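Local coordinates for hemolysin (Enterococcus faecalis, PDB 2R2Z), which is the C-terminal transporter-associated (CorC_HlyC) domain of a predicted membrane protein of the UPF0053 family, may bind flavin adenine dinucleotide, and carries zinc sites, at residues A[47-50]-A[51-55]. Residues are numbered along the deposited sequence; the frame is centred on the assembly and turned at random.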
loop_
_atom_site.group_PDB
_atom_site.type_symbol
_atom_site.label_atom_id
_atom_site.label_comp_id
_atom_site.label_asym_id
_atom_site.label_seq_id
_atom_site.Cartn_x
_atom_site.Cartn_y
_atom_site.Cartn_z
ATOM N N GLY A 47 -5.007 -5.763 1.274
ATOM C CA GLY A 47 -6.419 -5.657 1.611
ATOM C C GLY A 47 -6.788 -4.209 1.856
ATOM O O GLY A 47 -7.860 -3.757 1.452
ATOM N N TYR A 48 -5.907 -3.466 2.522
ATOM C CA TYR A 48 -6.150 -2.059 2.811
ATOM C C TYR A 48 -6.376 -1.272 1.519
ATOM O O TYR A 48 -7.383 -0.566 1.368
ATOM C CB TYR A 48 -4.963 -1.490 3.597
ATOM C CG TYR A 48 -5.154 -0.042 3.994
ATOM C CD1 TYR A 48 -5.707 0.294 5.234
ATOM C CD2 TYR A 48 -4.808 0.985 3.120
ATOM C CE1 TYR A 48 -5.902 1.629 5.576
ATOM C CE2 TYR A 48 -5.017 2.316 3.450
ATOM C CZ TYR A 48 -5.553 2.633 4.676
ATOM O OH TYR A 48 -5.716 3.964 4.967
ATOM N N LEU A 49 -5.441 -1.371 0.590
ATOM C CA LEU A 49 -5.527 -0.541 -0.602
ATOM C C LEU A 49 -6.682 -0.959 -1.503
ATOM O O LEU A 49 -7.385 -0.105 -2.030
ATOM C CB LEU A 49 -4.195 -0.488 -1.353
ATOM C CG LEU A 49 -4.190 0.409 -2.601
ATOM C CD1 LEU A 49 -4.621 1.858 -2.289
ATOM C CD2 LEU A 49 -2.823 0.431 -3.265
ATOM N N ILE A 50 -6.873 -2.263 -1.679
ATOM C CA ILE A 50 -7.991 -2.748 -2.481
ATOM C C ILE A 50 -9.319 -2.223 -1.924
ATOM O O ILE A 50 -10.146 -1.692 -2.668
ATOM C CB ILE A 50 -7.982 -4.298 -2.587
ATOM C CG1 ILE A 50 -6.828 -4.786 -3.486
ATOM C CG2 ILE A 50 -9.358 -4.836 -3.052
ATOM C CD1 ILE A 50 -6.806 -4.224 -4.918
ATOM N N THR A 51 -9.494 -2.333 -0.608
ATOM C CA THR A 51 -10.718 -1.875 0.047
ATOM C C THR A 51 -10.880 -0.370 -0.149
ATOM O O THR A 51 -11.960 0.094 -0.493
ATOM C CB THR A 51 -10.704 -2.197 1.539
ATOM O OG1 THR A 51 -10.578 -3.616 1.708
ATOM C CG2 THR A 51 -12.009 -1.724 2.208
ATOM N N ALA A 52 -9.810 0.394 0.058
ATOM C CA ALA A 52 -9.884 1.847 -0.052
ATOM C C ALA A 52 -10.198 2.293 -1.477
ATOM O O ALA A 52 -10.964 3.242 -1.675
ATOM C CB ALA A 52 -8.605 2.473 0.429
ATOM N N LEU A 53 -9.614 1.628 -2.471
ATOM C CA LEU A 53 -9.878 1.954 -3.880
ATOM C C LEU A 53 -11.315 1.635 -4.264
ATOM O O LEU A 53 -11.926 2.349 -5.065
ATOM C CB LEU A 53 -8.933 1.190 -4.808
ATOM C CG LEU A 53 -7.466 1.610 -4.783
ATOM C CD1 LEU A 53 -6.667 0.587 -5.578
ATOM C CD2 LEU A 53 -7.264 3.026 -5.320
ATOM N N GLY A 54 -11.832 0.544 -3.713
ATOM C CA GLY A 54 -13.198 0.101 -3.970
ATOM C C GLY A 54 -13.365 -0.752 -5.216
ATOM O O GLY A 54 -14.457 -1.260 -5.474
ATOM N N THR A 55 -12.286 -0.905 -5.984
ATOM C CA THR A 55 -12.301 -1.671 -7.234
ATOM C C THR A 55 -10.923 -2.292 -7.402
ATOM O O THR A 55 -9.921 -1.672 -7.065
ATOM C CB THR A 55 -12.593 -0.770 -8.455
ATOM O OG1 THR A 55 -13.905 -0.212 -8.343
ATOM C CG2 THR A 55 -12.536 -1.564 -9.761
#
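Leu49 and Leu53, one turn apart at the C-terminal end of helix 45-53, make the tight side of this local contact. Leu49 CD1 lies 3.8 Å from Leu53 CG, the two isobutyl groups passing at a slant rather than lying flush. Each gets there by a different torsion: Leu49 holds CG opposite its backbone N (chi1 -178°), whereas Leu53 swings CG back beside its own N (chi1 -70°), which brings Leu53 CG to 3.2 Å from Leu49 O. Leu49 O also accepts the hydrogen bond from Leu53 N, at 2.9 Å. Leu49 goes on into the sheet, against Phe65, Leu72, Leu82 and Leu85, while Tyr48 packs on Phe65 and Val67; this face therefore seats the helix on the antiparallel sheet.

The more exposed side is carried by Thr51. Thr51 OG1 donates back to Gly47 O at 2.7 Å, and Thr51 N reaches the same oxygen at 3.0 Å. The two donors arrive from opposite faces of the carbonyl plane, each tilted about 30° from it, a bifurcated acceptor in which the exposed threonine hydroxyl folds onto its own helix.

Gly54 ends the helix: its N closes the last turn on Ile50 O at 3.0 Å, and its positive phi, easy for glycine, turns the chain out toward Thr55. That side chain lies about 7 Å from a bound zinc ion and about as far from the side chain of Glu61, which belongs to a zinc site of this protein. Apolar packing thus fixes one face of the helix, while the carbonyls of Gly47 to Ile50 are taken up by N-H donors one turn on, Gly47 O by a hydroxyl as well, before the chain enters the zinc-binding loop.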